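Local structure of putative TIM-barrel metal-dependent hydrolase (Mycobacterium avium subsp. paratuberculosis S397, 4DZI) at residues M272-T282 with P318-V329. The protein is probably a metal-dependent amidohydrolase with a TIM-barrel fold, carrying a two-metal site that holds cadmium ions in the crystal. Sequence-based numbering, arbitrary orientation.
Sequences MASMIVHGVFT and PEDPVEQLRNNV
Beside the parallel strands of the TIM barrel, helix 321-328 packs against helix 266-277, which ends in a Schellman motif, and the turn of helix that follows. Gly279, with its positive phi, turns the chain sharply, so that Ile276, Phe281 and Thr282 all reach Gln324. The flat Phe281 ring offers one face to Asn328 CB, 3.9 Å from the centroid, a CH-pi contact; Asn328 ND2 is held by the backbone oxygens of Leu287 and Pro285. Branched Ile276 spreads in two directions, CG2 lying 3.5 Å from Pro321 CB and CD1 reaching Leu325 CB. Pro321 suits a first helical turn, where its missing N-H costs no bond. Where helix 321-328 runs into strand 329-331, Met272 CE meets Val329 CG1 tip to tip at 3.8 Å. Gln324, extended beyond CG (chi2 -180°), brings both donor and acceptor to the polar border. Gln324 NE2 donates to Thr282 OG1 at 2.9 Å, nearly straight (168°) and in the amide plane, and also to Glu319 OE1, from above the carboxylate plane. Gln324 OE1 accepts from a water that also donates to Ile276 O and accepts from Thr282 N. These bonds should limit rotation of the amide, joining the C-terminal end of helix 266-277 and Thr282 to the first turn of helix 321-328.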
loop_
_atom_site.group_PDB
_atom_site.type_symbol
_atom_site.label_atom_id
_atom_site.label_comp_id
_atom_site.label_asym_id
_atom_site.label_seq_id
_atom_site.Cartn_x
_atom_site.Cartn_y
_atom_site.Cartn_z
ATOM N N MET C 272 0.805 -11.358 -3.573
ATOM C CA MET C 272 -0.324 -12.159 -4.008
ATOM C C MET C 272 -0.942 -11.543 -5.267
ATOM O O MET C 272 -1.334 -12.272 -6.150
ATOM C CB MET C 272 -1.344 -12.326 -2.894
ATOM C CG MET C 272 -0.860 -13.184 -1.722
ATOM S SD MET C 272 -0.535 -14.846 -2.349
ATOM C CE MET C 272 0.083 -15.635 -0.855
ATOM N N ALA C 273 -0.943 -10.213 -5.365
ATOM C CA ALA C 273 -1.370 -9.574 -6.619
ATOM C C ALA C 273 -0.494 -10.009 -7.782
ATOM O O ALA C 273 -1.000 -10.311 -8.881
ATOM C CB ALA C 273 -1.362 -8.059 -6.483
ATOM N N SER C 274 0.823 -9.961 -7.595
ATOM C CA SER C 274 1.745 -10.367 -8.634
ATOM C C SER C 274 1.472 -11.791 -9.078
ATOM O O SER C 274 1.393 -12.076 -10.275
ATOM C CB SER C 274 3.173 -10.212 -8.115
ATOM O OG SER C 274 4.095 -10.770 -9.030
ATOM N N MET C 275 1.351 -12.704 -8.107
ATOM C CA MET C 275 1.080 -14.105 -8.424
ATOM C C MET C 275 -0.209 -14.271 -9.203
ATOM O O MET C 275 -0.252 -14.989 -10.223
ATOM C CB MET C 275 0.993 -14.942 -7.134
ATOM C CG MET C 275 2.336 -15.039 -6.418
ATOM S SD MET C 275 3.538 -16.166 -7.164
ATOM C CE MET C 275 2.764 -17.741 -6.847
ATOM N N ILE C 276 -1.268 -13.647 -8.707
ATOM C CA ILE C 276 -2.585 -13.867 -9.278
ATOM C C ILE C 276 -2.756 -13.149 -10.600
ATOM O O ILE C 276 -3.130 -13.783 -11.609
ATOM C CB ILE C 276 -3.724 -13.463 -8.331
ATOM C CG1 ILE C 276 -3.714 -14.371 -7.087
ATOM C CG2 ILE C 276 -5.075 -13.614 -9.029
ATOM C CD1 ILE C 276 -4.533 -13.863 -5.919
ATOM N N VAL C 277 -2.514 -11.837 -10.599
ATOM C CA VAL C 277 -2.771 -11.019 -11.809
ATOM C C VAL C 277 -1.934 -11.474 -12.990
ATOM O O VAL C 277 -2.418 -11.495 -14.127
ATOM C CB VAL C 277 -2.545 -9.514 -11.513
ATOM C CG1 VAL C 277 -2.554 -8.696 -12.802
ATOM C CG2 VAL C 277 -3.596 -9.020 -10.530
ATOM N N HIS C 278 -0.706 -11.877 -12.732
ATOM C CA HIS C 278 0.160 -12.308 -13.794
ATOM C C HIS C 278 0.023 -13.784 -14.120
ATOM O O HIS C 278 0.833 -14.331 -14.778
ATOM C CB HIS C 278 1.609 -11.891 -13.581
ATOM C CG HIS C 278 1.868 -10.441 -13.848
ATOM N ND1 HIS C 278 2.975 -9.788 -13.378
ATOM C CD2 HIS C 278 1.163 -9.519 -14.540
ATOM C CE1 HIS C 278 2.953 -8.537 -13.777
ATOM N NE2 HIS C 278 1.859 -8.342 -14.477
ATOM N N GLY C 279 -1.035 -14.384 -13.626
ATOM C CA GLY C 279 -1.467 -15.705 -14.099
ATOM C C GLY C 279 -0.687 -16.913 -13.606
ATOM O O GLY C 279 -0.649 -17.941 -14.263
ATOM N N VAL C 280 -0.037 -16.811 -12.447
ATOM C CA VAL C 280 0.666 -17.989 -11.964
ATOM C C VAL C 280 -0.282 -19.160 -11.697
ATOM O O VAL C 280 0.053 -20.297 -12.015
ATOM C CB VAL C 280 1.490 -17.681 -10.705
ATOM C CG1 VAL C 280 2.102 -18.989 -10.163
ATOM C CG2 VAL C 280 2.576 -16.675 -11.069
ATOM N N PHE C 281 -1.427 -18.909 -11.071
ATOM C CA PHE C 281 -2.384 -19.979 -10.802
ATOM C C PHE C 281 -3.173 -20.367 -12.059
ATOM O O PHE C 281 -3.706 -21.475 -12.153
ATOM C CB PHE C 281 -3.305 -19.625 -9.651
ATOM C CG PHE C 281 -2.557 -19.331 -8.374
ATOM C CD1 PHE C 281 -1.839 -20.339 -7.736
ATOM C CD2 PHE C 281 -2.569 -18.060 -7.832
ATOM C CE1 PHE C 281 -1.137 -20.064 -6.557
ATOM C CE2 PHE C 281 -1.877 -17.780 -6.662
ATOM C CZ PHE C 281 -1.163 -18.788 -6.022
ATOM N N THR C 282 -3.244 -19.451 -13.027
ATOM C CA THR C 282 -3.852 -19.785 -14.321
ATOM C C THR C 282 -2.973 -20.814 -15.019
ATOM O O THR C 282 -3.469 -21.843 -15.482
ATOM C CB THR C 282 -3.986 -18.529 -15.178
ATOM O OG1 THR C 282 -4.843 -17.601 -14.508
ATOM C CG2 THR C 282 -4.548 -18.889 -16.596
ATOM N N PRO C 318 -8.866 -14.612 -17.875
ATOM C CA PRO C 318 -9.678 -15.713 -18.390
ATOM C C PRO C 318 -10.347 -16.498 -17.281
ATOM O O PRO C 318 -11.326 -17.195 -17.524
ATOM C CB PRO C 318 -8.655 -16.590 -19.126
ATOM C CG PRO C 318 -7.321 -16.203 -18.548
ATOM C CD PRO C 318 -7.462 -14.725 -18.291
ATOM N N GLU C 319 -9.791 -16.433 -16.070
ATOM C CA GLU C 319 -10.414 -17.051 -14.901
ATOM C C GLU C 319 -10.706 -15.993 -13.839
ATOM O O GLU C 319 -10.249 -14.857 -13.950
ATOM C CB GLU C 319 -9.499 -18.133 -14.336
ATOM C CG GLU C 319 -9.364 -19.341 -15.248
ATOM C CD GLU C 319 -8.374 -20.342 -14.705
ATOM O OE1 GLU C 319 -8.169 -20.339 -13.470
ATOM O OE2 GLU C 319 -7.798 -21.118 -15.500
ATOM N N ASP C 320 -11.476 -16.367 -12.827
ATOM C CA ASP C 320 -11.888 -15.463 -11.774
ATOM C C ASP C 320 -10.747 -15.392 -10.754
ATOM O O ASP C 320 -10.449 -16.387 -10.090
ATOM C CB ASP C 320 -13.164 -15.998 -11.143
ATOM C CG ASP C 320 -13.673 -15.140 -10.004
ATOM O OD1 ASP C 320 -12.904 -14.315 -9.453
ATOM O OD2 ASP C 320 -14.859 -15.295 -9.638
ATOM N N PRO C 321 -10.088 -14.224 -10.644
ATOM C CA PRO C 321 -8.892 -14.150 -9.784
ATOM C C PRO C 321 -9.228 -14.289 -8.276
ATOM O O PRO C 321 -8.368 -14.715 -7.469
ATOM C CB PRO C 321 -8.330 -12.738 -10.117
ATOM C CG PRO C 321 -9.588 -11.941 -10.422
ATOM C CD PRO C 321 -10.387 -12.920 -11.278
ATOM N N VAL C 322 -10.449 -13.941 -7.882
ATOM C CA VAL C 322 -10.868 -14.125 -6.502
ATOM C C VAL C 322 -11.035 -15.612 -6.172
ATOM O O VAL C 322 -10.712 -16.058 -5.069
ATOM C CB VAL C 322 -12.168 -13.373 -6.189
ATOM C CG1 VAL C 322 -12.603 -13.646 -4.768
ATOM C CG2 VAL C 322 -11.963 -11.876 -6.436
ATOM N N GLU C 323 -11.587 -16.372 -7.114
ATOM C CA GLU C 323 -11.713 -17.806 -6.896
ATOM C C GLU C 323 -10.339 -18.486 -6.845
ATOM O O GLU C 323 -10.161 -19.462 -6.119
ATOM C CB GLU C 323 -12.622 -18.439 -7.951
ATOM C CG GLU C 323 -14.081 -18.025 -7.754
ATOM C CD GLU C 323 -14.552 -18.190 -6.310
ATOM O OE1 GLU C 323 -14.475 -19.328 -5.809
ATOM O OE2 GLU C 323 -14.998 -17.198 -5.669
ATOM N N GLN C 324 -9.385 -17.971 -7.615
ATOM C CA GLN C 324 -8.004 -18.466 -7.536
ATOM C C GLN C 324 -7.451 -18.192 -6.166
ATOM O O GLN C 324 -6.816 -19.057 -5.589
ATOM C CB GLN C 324 -7.102 -17.850 -8.604
ATOM C CG GLN C 324 -7.453 -18.335 -10.013
ATOM C CD GLN C 324 -6.558 -17.722 -11.051
ATOM O OE1 GLN C 324 -6.024 -16.634 -10.846
ATOM N NE2 GLN C 324 -6.378 -18.414 -12.183
ATOM N N LEU C 325 -7.702 -17.000 -5.629
ATOM C CA LEU C 325 -7.264 -16.724 -4.240
ATOM C C LEU C 325 -7.855 -17.731 -3.251
ATOM O O LEU C 325 -7.142 -18.273 -2.389
ATOM C CB LEU C 325 -7.598 -15.288 -3.819
ATOM C CG LEU C 325 -7.334 -14.905 -2.359
ATOM C CD1 LEU C 325 -5.823 -14.886 -2.050
ATOM C CD2 LEU C 325 -7.976 -13.537 -2.085
ATOM N N ARG C 326 -9.157 -17.991 -3.371
ATOM C CA ARG C 326 -9.856 -18.879 -2.460
ATOM C C ARG C 326 -9.462 -20.334 -2.649
ATOM O O ARG C 326 -9.508 -21.119 -1.694
ATOM C CB ARG C 326 -11.369 -18.772 -2.639
ATOM C CG ARG C 326 -11.850 -17.383 -2.323
ATOM C CD ARG C 326 -13.353 -17.189 -2.582
ATOM N NE ARG C 326 -13.813 -16.104 -1.724
ATOM C CZ ARG C 326 -14.739 -15.211 -2.047
ATOM N NH1 ARG C 326 -15.329 -15.275 -3.241
ATOM N NH2 ARG C 326 -15.058 -14.249 -1.168
ATOM N N ASN C 327 -9.109 -20.707 -3.873
ATOM C CA ASN C 327 -8.786 -22.100 -4.163
ATOM C C ASN C 327 -7.337 -22.480 -3.882
ATOM O O ASN C 327 -7.082 -23.579 -3.397
ATOM C CB ASN C 327 -9.046 -22.411 -5.632
ATOM C CG ASN C 327 -8.918 -23.890 -5.942
ATOM O OD1 ASN C 327 -9.745 -24.695 -5.505
ATOM N ND2 ASN C 327 -7.889 -24.257 -6.702
ATOM N N ASN C 328 -6.397 -21.581 -4.180
ATOM C CA ASN C 328 -4.990 -21.953 -4.177
ATOM C C ASN C 328 -4.166 -21.459 -2.993
ATOM O O ASN C 328 -2.997 -21.799 -2.904
ATOM C CB ASN C 328 -4.322 -21.497 -5.465
ATOM C CG ASN C 328 -4.883 -22.201 -6.681
ATOM O OD1 ASN C 328 -6.023 -21.936 -7.090
ATOM N ND2 ASN C 328 -4.089 -23.101 -7.270
ATOM N N VAL C 329 -4.755 -20.620 -2.135
ATOM C CA VAL C 329 -3.982 -19.899 -1.110
ATOM C C VAL C 329 -4.541 -20.167 0.287
ATOM O O VAL C 329 -5.730 -20.007 0.571
ATOM C CB VAL C 329 -3.944 -18.372 -1.373
ATOM C CG1 VAL C 329 -3.109 -17.615 -0.325
ATOM C CG2 VAL C 329 -3.434 -18.098 -2.798
HETATM O O HOH W 1 -3.202 -16.583 -11.517
HETATM O O HOH W 2 -6.402 -14.376 -12.599
HETATM O O HOH W 3 -6.533 -21.747 -11.933
HETATM O O HOH W 4 -6.162 -22.876 -15.085
#